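Local coordinates for protein UDP-glucose 4-epimerase (PDB 7K3P) that probably interconverts UDP-glucose and UDP-galactose, and their N-acetylated counterparts, by inverting the sugar at C4 with a bound NAD cofactor, at residues Phe133-Pro145 with Leu156-Glu170. The protein carries 2 engineered substitutions. Residues are numbered along the deposited sequence; the frame is centred on the assembly and turned at random.
Sequences FIFSSTAATYGEP and LAPINPYGRSKLMSE. With NAD (nicotinamide-adenine-dinucleotide), chain C.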
ATOM      1  N   PHE A 133      17.646  -7.025  -1.448  1.00 25.12           N
ATOM      2  CA  PHE A 133      16.728  -6.283  -2.316  1.00 23.31           C
ATOM      3  C   PHE A 133      17.044  -4.784  -2.242  1.00 18.70           C
ATOM      4  O   PHE A 133      16.853  -4.169  -1.197  1.00 21.72           O
ATOM      5  CB  PHE A 133      15.287  -6.548  -1.844  1.00 21.47           C
ATOM      6  CG  PHE A 133      14.225  -6.151  -2.839  1.00 21.73           C
ATOM      7  CD1 PHE A 133      14.035  -4.819  -3.191  1.00 20.80           C
ATOM      8  CD2 PHE A 133      13.395  -7.116  -3.400  1.00 23.75           C
ATOM      9  CE1 PHE A 133      13.038  -4.453  -4.108  1.00 21.49           C
ATOM     10  CE2 PHE A 133      12.406  -6.770  -4.314  1.00 23.90           C
ATOM     11  CZ  PHE A 133      12.222  -5.436  -4.671  1.00 23.06           C
ATOM     12  N   ILE A 134      17.545  -4.198  -3.328  1.00 21.98           N
ATOM     13  CA  ILE A 134      17.781  -2.758  -3.324  1.00 23.27           C
ATOM     14  C   ILE A 134      16.610  -2.084  -4.049  1.00 24.62           C
ATOM     15  O   ILE A 134      16.340  -2.378  -5.226  1.00 22.69           O
ATOM     16  CB  ILE A 134      19.178  -2.379  -3.896  1.00 26.45           C
ATOM     17  CG1 ILE A 134      20.295  -2.905  -2.970  1.00 26.06           C
ATOM     18  CG2 ILE A 134      19.322  -0.863  -4.008  1.00 20.50           C
ATOM     19  CD1 ILE A 134      20.812  -4.239  -3.359  1.00 33.88           C
ATOM     20  N   PHE A 135      15.885  -1.221  -3.332  1.00 21.43           N
ATOM     21  CA  PHE A 135      14.667  -0.601  -3.879  1.00 19.11           C
ATOM     22  C   PHE A 135      14.854   0.891  -4.123  1.00 21.47           C
ATOM     23  O   PHE A 135      15.184   1.648  -3.194  1.00 22.67           O
ATOM     24  CB  PHE A 135      13.501  -0.836  -2.921  1.00 22.97           C
ATOM     25  CG  PHE A 135      12.190  -0.242  -3.385  1.00 22.55           C
ATOM     26  CD1 PHE A 135      11.741  -0.444  -4.687  1.00 20.06           C
ATOM     27  CD2 PHE A 135      11.389   0.479  -2.500  1.00 20.52           C
ATOM     28  CE1 PHE A 135      10.515   0.100  -5.116  1.00 22.99           C
ATOM     29  CE2 PHE A 135      10.165   1.017  -2.908  1.00 22.34           C
ATOM     30  CZ  PHE A 135       9.725   0.820  -4.223  1.00 22.38           C
ATOM     31  N   SER A 136      14.662   1.311  -5.373  1.00 19.30           N
ATOM     32  CA  SER A 136      14.632   2.723  -5.706  1.00 22.45           C
ATOM     33  C   SER A 136      13.299   3.309  -5.253  1.00 27.07           C
ATOM     34  O   SER A 136      12.281   3.169  -5.958  1.00 24.71           O
ATOM     35  CB  SER A 136      14.762   2.926  -7.210  1.00 20.91           C
ATOM     36  OG  SER A 136      15.910   2.289  -7.709  1.00 33.62           O
ATOM     37  N   SER A 137      13.295   3.950  -4.082  1.00 20.04           N
ATOM     38  CA  SER A 137      12.105   4.662  -3.627  1.00 18.51           C
ATOM     39  C   SER A 137      12.267   6.117  -4.067  1.00 19.29           C
ATOM     40  O   SER A 137      12.872   6.379  -5.098  1.00 18.61           O
ATOM     41  CB  SER A 137      11.967   4.549  -2.118  1.00 19.13           C
ATOM     42  OG  SER A 137      10.754   5.124  -1.681  1.00 20.23           O
ATOM     43  N   THR A 138      11.757   7.064  -3.286  1.00 19.08           N
ATOM     44  CA  THR A 138      11.749   8.459  -3.735  1.00 19.56           C
ATOM     45  C   THR A 138      11.561   9.419  -2.571  1.00 19.75           C
ATOM     46  O   THR A 138      10.967   9.061  -1.563  1.00 20.53           O
ATOM     47  CB  THR A 138      10.595   8.730  -4.745  1.00 20.27           C
ATOM     48  OG1 THR A 138      10.470  10.146  -4.980  1.00 22.48           O
ATOM     49  CG2 THR A 138       9.253   8.213  -4.189  1.00 20.53           C
ATOM     50  N   ALA A 139      12.045  10.651  -2.724  1.00 23.48           N
ATOM     51  CA  ALA A 139      11.778  11.676  -1.706  1.00 23.32           C
ATOM     52  C   ALA A 139      10.290  12.048  -1.653  1.00 22.81           C
ATOM     53  O   ALA A 139       9.821  12.602  -0.662  1.00 22.00           O
ATOM     54  CB  ALA A 139      12.642  12.928  -1.939  1.00 20.54           C
ATOM     55  N   ALA A 140       9.541  11.737  -2.710  1.00 21.36           N
ATOM     56  CA  ALA A 140       8.084  11.942  -2.687  1.00 23.77           C
ATOM     57  C   ALA A 140       7.418  11.239  -1.495  1.00 26.19           C
ATOM     58  O   ALA A 140       6.299  11.594  -1.095  1.00 26.00           O
ATOM     59  CB  ALA A 140       7.429  11.498  -4.034  1.00 20.20           C
ATOM     60  N   THR A 141       8.090  10.242  -0.916  1.00 23.15           N
ATOM     61  CA  THR A 141       7.528   9.596   0.261  1.00 22.52           C
ATOM     62  C   THR A 141       7.429  10.561   1.443  1.00 24.25           C
ATOM     63  O   THR A 141       6.624  10.345   2.345  1.00 25.21           O
ATOM     64  CB  THR A 141       8.309   8.352   0.701  1.00 24.28           C
ATOM     65  OG1 THR A 141       9.689   8.697   0.923  1.00 23.45           O
ATOM     66  CG2 THR A 141       8.189   7.246  -0.360  1.00 20.21           C
ATOM     67  N   TYR A 142       8.251  11.609   1.452  1.00 22.65           N
ATOM     68  CA  TYR A 142       8.177  12.588   2.546  1.00 23.31           C
ATOM     69  C   TYR A 142       7.029  13.576   2.383  1.00 27.74           C
ATOM     70  O   TYR A 142       6.706  14.306   3.332  1.00 32.00           O
ATOM     71  CB  TYR A 142       9.478  13.383   2.681  1.00 21.97           C
ATOM     72  CG  TYR A 142      10.680  12.534   3.003  1.00 19.98           C
ATOM     73  CD1 TYR A 142      10.729  11.766   4.160  1.00 22.65           C
ATOM     74  CD2 TYR A 142      11.772  12.510   2.153  1.00 22.86           C
ATOM     75  CE1 TYR A 142      11.846  10.985   4.456  1.00 21.24           C
ATOM     76  CE2 TYR A 142      12.889  11.742   2.440  1.00 23.71           C
ATOM     77  CZ  TYR A 142      12.916  10.980   3.584  1.00 20.10           C
ATOM     78  OH  TYR A 142      14.034  10.211   3.856  1.00 25.17           O
ATOM     79  N   GLY A 143       6.432  13.621   1.188  1.00 25.56           N
ATOM     80  CA  GLY A 143       5.347  14.555   0.911  1.00 26.20           C
ATOM     81  C   GLY A 143       5.840  15.997   0.964  1.00 31.44           C
ATOM     82  O   GLY A 143       6.772  16.381   0.245  1.00 26.12           O
ATOM     83  N   GLU A 144       5.205  16.808   1.803  1.00 30.33           N
ATOM     84  CA  GLU A 144       5.641  18.193   1.994  1.00 33.15           C
ATOM     85  C   GLU A 144       6.280  18.281   3.365  1.00 31.37           C
ATOM     86  O   GLU A 144       5.591  18.419   4.373  1.00 34.18           O
ATOM     87  CB  GLU A 144       4.464  19.163   1.881  1.00 34.17           C
ATOM     88  CG  GLU A 144       4.056  19.443   0.449  1.00 36.63           C
ATOM     89  CD  GLU A 144       2.765  20.238   0.358  1.00 46.32           C
ATOM     90  OE1 GLU A 144       1.981  20.205   1.333  1.00 48.99           O
ATOM     91  OE2 GLU A 144       2.540  20.887  -0.687  1.00 44.43           O
ATOM     92  N   PRO A 145       7.610  18.149   3.402  1.00 30.96           N
ATOM     93  CA  PRO A 145       8.352  18.051   4.660  1.00 31.89           C
ATOM     94  C   PRO A 145       8.260  19.369   5.416  1.00 33.82           C
ATOM     95  O   PRO A 145       8.116  20.435   4.803  1.00 34.93           O
ATOM     96  CB  PRO A 145       9.796  17.789   4.198  1.00 32.11           C
ATOM     97  CG  PRO A 145       9.661  17.272   2.771  1.00 33.20           C
ATOM     98  CD  PRO A 145       8.490  18.036   2.224  1.00 30.48           C
ATOM     99  N   LEU A 156       6.612  10.006   6.853  1.00 26.46           N
ATOM    100  CA  LEU A 156       6.322   9.537   5.514  1.00 28.95           C
ATOM    101  C   LEU A 156       4.863   9.899   5.210  1.00 29.00           C
ATOM    102  O   LEU A 156       3.938   9.184   5.590  1.00 30.70           O
ATOM    103  CB  LEU A 156       6.587   8.019   5.438  1.00 26.55           C
ATOM    104  CG  LEU A 156       8.006   7.658   5.916  1.00 26.85           C
ATOM    105  CD1 LEU A 156       8.295   6.140   5.917  1.00 24.80           C
ATOM    106  CD2 LEU A 156       9.046   8.386   5.072  1.00 25.09           C
ATOM    107  N   ALA A 157       4.662  11.027   4.534  1.00 25.84           N
ATOM    108  CA  ALA A 157       3.323  11.569   4.321  1.00 28.34           C
ATOM    109  C   ALA A 157       3.130  12.012   2.875  1.00 28.41           C
ATOM    110  O   ALA A 157       2.943  13.202   2.604  1.00 28.83           O
ATOM    111  CB  ALA A 157       3.081  12.744   5.265  1.00 31.68           C
ATOM    112  N   PRO A 158       3.178  11.056   1.936  1.00 27.72           N
ATOM    113  CA  PRO A 158       3.086  11.421   0.516  1.00 24.90           C
ATOM    114  C   PRO A 158       1.758  12.107   0.182  1.00 27.83           C
ATOM    115  O   PRO A 158       0.735  11.833   0.818  1.00 26.84           O
ATOM    116  CB  PRO A 158       3.181  10.071  -0.208  1.00 25.86           C
ATOM    117  CG  PRO A 158       2.791   9.028   0.840  1.00 25.30           C
ATOM    118  CD  PRO A 158       3.213   9.598   2.162  1.00 26.31           C
ATOM    119  N   ILE A 159       1.775  12.964  -0.835  1.00 25.80           N
ATOM    120  CA  ILE A 159       0.604  13.756  -1.185  1.00 31.30           C
ATOM    121  C   ILE A 159       0.116  13.462  -2.602  1.00 31.41           C
ATOM    122  O   ILE A 159      -0.740  14.170  -3.124  1.00 32.30           O
ATOM    123  CB  ILE A 159       0.886  15.269  -1.059  1.00 30.45           C
ATOM    124  CG1 ILE A 159       2.005  15.683  -2.017  1.00 32.46           C
ATOM    125  CG2 ILE A 159       1.256  15.616   0.373  1.00 33.01           C
ATOM    126  CD1 ILE A 159       2.260  17.193  -2.053  1.00 37.87           C
ATOM    127  N   ASN A 160       0.668  12.432  -3.234  1.00 25.47           N
ATOM    128  CA  ASN A 160       0.157  12.006  -4.529  1.00 26.77           C
ATOM    129  C   ASN A 160       0.258  10.493  -4.668  1.00 23.79           C
ATOM    130  O   ASN A 160       0.932   9.846  -3.870  1.00 22.54           O
ATOM    131  CB  ASN A 160       0.887  12.716  -5.666  1.00 27.50           C
ATOM    132  CG  ASN A 160       2.386  12.576  -5.559  1.00 29.02           C
ATOM    133  OD1 ASN A 160       2.932  11.482  -5.765  1.00 25.49           O
ATOM    134  ND2 ASN A 160       3.068  13.681  -5.231  1.00 22.53           N
ATOM    135  N   PRO A 161      -0.442   9.920  -5.660  1.00 25.90           N
ATOM    136  CA  PRO A 161      -0.458   8.457  -5.763  1.00 22.48           C
ATOM    137  C   PRO A 161       0.924   7.882  -6.087  1.00 25.34           C
ATOM    138  O   PRO A 161       1.211   6.765  -5.644  1.00 24.43           O
ATOM    139  CB  PRO A 161      -1.455   8.195  -6.901  1.00 25.56           C
ATOM    140  CG  PRO A 161      -2.359   9.460  -6.913  1.00 25.50           C
ATOM    141  CD  PRO A 161      -1.385  10.567  -6.597  1.00 25.50           C
ATOM    142  N   TYR A 162       1.759   8.606  -6.835  1.00 23.07           N
ATOM    143  CA  TYR A 162       3.116   8.123  -7.076  1.00 25.26           C
ATOM    144  C   TYR A 162       3.840   7.940  -5.745  1.00 22.79           C
ATOM    145  O   TYR A 162       4.382   6.868  -5.465  1.00 22.71           O
ATOM    146  CB  TYR A 162       3.905   9.072  -7.984  1.00 24.07           C
ATOM    147  CG  TYR A 162       5.406   8.777  -8.031  1.00 25.52           C
ATOM    148  CD1 TYR A 162       5.894   7.609  -8.622  1.00 22.97           C
ATOM    149  CD2 TYR A 162       6.329   9.665  -7.480  1.00 22.96           C
ATOM    150  CE1 TYR A 162       7.255   7.334  -8.664  1.00 21.15           C
ATOM    151  CE2 TYR A 162       7.694   9.401  -7.521  1.00 23.21           C
ATOM    152  CZ  TYR A 162       8.148   8.240  -8.119  1.00 22.38           C
ATOM    153  OH  TYR A 162       9.496   7.999  -8.163  1.00 23.73           O
ATOM    154  N   GLY A 163       3.839   8.982  -4.915  1.00 22.84           N
ATOM    155  CA  GLY A 163       4.495   8.903  -3.617  1.00 23.08           C
ATOM    156  C   GLY A 163       3.932   7.807  -2.724  1.00 23.36           C
ATOM    157  O   GLY A 163       4.688   7.086  -2.053  1.00 23.94           O
ATOM    158  N   ARG A 164       2.606   7.686  -2.700  1.00 21.36           N
ATOM    159  CA  ARG A 164       1.949   6.630  -1.934  1.00 20.07           C
ATOM    160  C   ARG A 164       2.305   5.244  -2.456  1.00 22.31           C
ATOM    161  O   ARG A 164       2.483   4.313  -1.668  1.00 20.74           O
ATOM    162  CB  ARG A 164       0.417   6.806  -1.939  1.00 25.23           C
ATOM    163  CG  ARG A 164      -0.075   7.931  -1.038  1.00 26.84           C
ATOM    164  CD  ARG A 164      -1.587   8.007  -0.953  1.00 27.86           C
ATOM    165  NE  ARG A 164      -2.159   8.787  -2.043  1.00 30.13           N
ATOM    166  CZ  ARG A 164      -2.242  10.119  -2.043  1.00 35.08           C
ATOM    167  NH1 ARG A 164      -1.772  10.801  -1.008  1.00 31.15           N
ATOM    168  NH2 ARG A 164      -2.785  10.770  -3.075  1.00 29.23           N
ATOM    169  N   SER A 165       2.387   5.102  -3.780  1.00 21.64           N
ATOM    170  CA  SER A 165       2.633   3.788  -4.381  1.00 21.46           C
ATOM    171  C   SER A 165       4.022   3.274  -4.006  1.00 21.91           C
ATOM    172  O   SER A 165       4.233   2.069  -3.868  1.00 19.96           O
ATOM    173  CB  SER A 165       2.465   3.820  -5.913  1.00 17.68           C
ATOM    174  OG  SER A 165       3.547   4.456  -6.570  1.00 19.71           O
ATOM    175  N   LYS A 166       4.967   4.196  -3.847  1.00 20.48           N
ATOM    176  CA  LYS A 166       6.327   3.848  -3.448  1.00 19.67           C
ATOM    177  C   LYS A 166       6.420   3.547  -1.956  1.00 20.65           C
ATOM    178  O   LYS A 166       7.082   2.590  -1.549  1.00 22.12           O
ATOM    179  CB  LYS A 166       7.288   4.970  -3.856  1.00 18.69           C
ATOM    180  CG  LYS A 166       7.540   5.027  -5.367  1.00 19.51           C
ATOM    181  CD  LYS A 166       8.404   3.832  -5.816  1.00 21.37           C
ATOM    182  CE  LYS A 166       9.028   4.099  -7.163  1.00 24.79           C
ATOM    183  NZ  LYS A 166       9.941   2.981  -7.559  1.00 21.60           N
ATOM    184  N   LEU A 167       5.739   4.347  -1.139  1.00 19.01           N
ATOM    185  CA  LEU A 167       5.725   4.140   0.312  1.00 17.57           C
ATOM    186  C   LEU A 167       5.097   2.795   0.668  1.00 23.42           C
ATOM    187  O   LEU A 167       5.551   2.101   1.583  1.00 22.43           O
ATOM    188  CB  LEU A 167       4.907   5.247   0.986  1.00 19.79           C
ATOM    189  CG  LEU A 167       4.731   5.077   2.499  1.00 23.31           C
ATOM    190  CD1 LEU A 167       6.102   4.960   3.164  1.00 21.75           C
ATOM    191  CD2 LEU A 167       3.930   6.254   3.084  1.00 26.74           C
ATOM    192  N   MET A 168       4.026   2.438  -0.037  1.00 20.51           N
ATOM    193  CA  MET A 168       3.419   1.137   0.171  1.00 21.80           C
ATOM    194  C   MET A 168       4.426   0.008  -0.071  1.00 19.51           C
ATOM    195  O   MET A 168       4.481  -0.949   0.706  1.00 24.48           O
ATOM    196  CB  MET A 168       2.201   0.972  -0.730  1.00 19.27           C
ATOM    197  CG  MET A 168       1.003   1.840  -0.313  1.00 22.98           C
ATOM    198  SD  MET A 168      -0.379   1.556  -1.443  1.00 22.74           S
ATOM    199  CE  MET A 168      -1.534   2.790  -0.831  1.00 21.17           C
ATOM    200  N   SER A 169       5.220   0.111  -1.134  1.00 18.14           N
ATOM    201  CA  SER A 169       6.239  -0.920  -1.383  1.00 22.39           C
ATOM    202  C   SER A 169       7.304  -0.936  -0.286  1.00 21.89           C
ATOM    203  O   SER A 169       7.760  -2.011   0.113  1.00 24.02           O
ATOM    204  CB  SER A 169       6.878  -0.800  -2.770  1.00 21.74           C
ATOM    205  OG  SER A 169       5.958  -1.184  -3.775  1.00 22.91           O
ATOM    206  N   GLU A 170       7.683   0.241   0.217  1.00 18.25           N
ATOM    207  CA  GLU A 170       8.612   0.306   1.356  1.00 21.52           C
ATOM    208  C   GLU A 170       8.062  -0.477   2.535  1.00 22.57           C
ATOM    209  O   GLU A 170       8.801  -1.192   3.216  1.00 20.75           O
ATOM    210  CB  GLU A 170       8.849   1.755   1.817  1.00 19.24           C
ATOM    211  CG  GLU A 170       9.725   2.593   0.904  1.00 19.46           C
ATOM    212  CD  GLU A 170      10.262   3.857   1.610  1.00 22.01           C
ATOM    213  OE1 GLU A 170      10.339   3.846   2.856  1.00 22.30           O
ATOM    214  OE2 GLU A 170      10.613   4.840   0.920  1.00 20.26           O
TER
HETATM  215  PA  NAD C 401      12.866   5.017 -16.284  1.00 29.33           P
HETATM  216  O1A NAD C 401      11.479   5.109 -16.872  1.00 28.16           O
HETATM  217  O2A NAD C 401      13.895   5.511 -17.260  1.00 26.60           O
HETATM  218  O5B NAD C 401      13.235   3.522 -15.938  1.00 25.58           O
HETATM  219  C5B NAD C 401      12.189   2.626 -15.695  1.00 24.45           C
HETATM  220  C4B NAD C 401      12.456   1.357 -16.405  1.00 27.93           C
HETATM  221  O4B NAD C 401      11.652   0.316 -15.929  1.00 26.74           O
HETATM  222  C3B NAD C 401      12.187   1.501 -17.935  1.00 26.44           C
HETATM  223  O3B NAD C 401      13.281   1.101 -18.844  1.00 28.24           O
HETATM  224  C2B NAD C 401      10.830   0.780 -18.121  1.00 32.66           C
HETATM  225  O2B NAD C 401      10.669   0.240 -19.362  1.00 30.20           O
HETATM  226  C1B NAD C 401      10.947  -0.246 -17.040  1.00 23.95           C
HETATM  227  N9A NAD C 401       9.641  -0.785 -16.629  1.00 28.04           N
HETATM  228  C8A NAD C 401       8.573  -0.077 -16.206  1.00 25.57           C
HETATM  229  N7A NAD C 401       7.546  -0.897 -15.937  1.00 26.37           N
HETATM  230  C5A NAD C 401       7.919  -2.161 -16.175  1.00 24.41           C
HETATM  231  C6A NAD C 401       7.282  -3.409 -16.086  1.00 23.43           C
HETATM  232  N6A NAD C 401       5.917  -3.490 -15.625  1.00 23.86           N
HETATM  233  N1A NAD C 401       7.958  -4.533 -16.398  1.00 24.00           N
HETATM  234  C2A NAD C 401       9.233  -4.499 -16.825  1.00 23.77           C
HETATM  235  N3A NAD C 401       9.887  -3.296 -16.945  1.00 26.21           N
HETATM  236  C4A NAD C 401       9.262  -2.126 -16.627  1.00 25.16           C
HETATM  237  O3  NAD C 401      12.879   5.871 -14.943  1.00 30.54           O
HETATM  238  PN  NAD C 401      14.195   6.257 -14.163  1.00 27.67           P
HETATM  239  O1N NAD C 401      15.378   5.463 -14.685  1.00 25.34           O
HETATM  240  O2N NAD C 401      14.421   7.726 -14.355  1.00 29.26           O
HETATM  241  O5D NAD C 401      13.955   5.939 -12.633  1.00 27.37           O
HETATM  242  C5D NAD C 401      14.078   4.603 -12.203  1.00 23.74           C
HETATM  243  C4D NAD C 401      13.648   4.443 -10.754  1.00 24.24           C
HETATM  244  O4D NAD C 401      14.228   5.435  -9.936  1.00 24.58           O
HETATM  245  C3D NAD C 401      12.138   4.419 -10.544  1.00 18.67           C
HETATM  246  O3D NAD C 401      11.824   3.497  -9.579  1.00 21.38           O
HETATM  247  C2D NAD C 401      11.798   5.740  -9.996  1.00 25.96           C
HETATM  248  O2D NAD C 401      10.655   5.755  -9.224  1.00 23.72           O
HETATM  249  C1D NAD C 401      13.104   6.090  -9.233  1.00 24.81           C
HETATM  250  N1N NAD C 401      13.346   7.591  -9.021  1.00 27.85           N
HETATM  251  C2N NAD C 401      13.639   8.319 -10.158  1.00 23.39           C
HETATM  252  C3N NAD C 401      13.876   9.685 -10.044  1.00 25.03           C
HETATM  253  C7N NAD C 401      14.197  10.491 -11.277  1.00 28.34           C
HETATM  254  O7N NAD C 401      14.229   9.982 -12.387  1.00 29.93           O
HETATM  255  N7N NAD C 401      14.456  11.884 -11.135  1.00 24.02           N
HETATM  256  C4N NAD C 401      13.826  10.288  -8.801  1.00 23.56           C
HETATM  257  C5N NAD C 401      13.532   9.552  -7.676  1.00 23.02           C
HETATM  258  C6N NAD C 401      13.286   8.176  -7.773  1.00 24.20           C
HETATM  259  O   HOH W   1       4.304  13.001  -2.070  1.00 26.96           O
HETATM  260  O   HOH W   2       3.301  15.734   3.461  1.00 30.30           O
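Two torsions carry K166 to S136: its CG lies beside the backbone N (chi1 -73°), and a second bend at chi2 is followed by an extended run to NZ. K166 NZ donates to S136 O over 2.8 Å, almost in line with that carbonyl (177° at O), and gives a second bond of 2.8 Å, from K166 NZ to O3D of the NAD ribose. Two acceptors thus fix the position of NZ. The aliphatic part of the lysine is walled in: F135 CZ comes within 3.7 Å of CD, while the methyl CG2 of T138 touches CB and CG. K166 O itself meets the F135 ring in the ring plane, at its edge.

One turn back along helix 161-179, the Y162 phenol shares a hydrogen bond with NAD O2D (2.7 Å from OH), which also lies in the ring plane. T138 CB and A140 CB border this tyrosine. G163 CA packs at 3.9 Å from A140 CB, and the lack of a side chain at G163 lets the helix lie close to A140 O. T138 OG1 closes an ST turn by accepting from A140 N.

Farther along the helix, S137 OG donates to the anti lone pair of E170 OE2 across 2.6 Å, and R174 and R189 form salt bridges to E170 OE1. Water joins the segments near the helix start: one links A140 O, in the 3-10 segment, to I159 N, and another E144 N to A157 O. N160 OD1 caps the helix by accepting from G163 N.

The axes of strand 133-136 and helix 161-170 run nearly antiparallel (165°), as expected where a helix packs on the parallel sheet of a Rossmann fold. Y162 and K166, four residues apart and both bonded to the ribose, match the YxxxK motif of the short-chain dehydrogenase/reductase superfamily, to whose extended branch such epimerases belong.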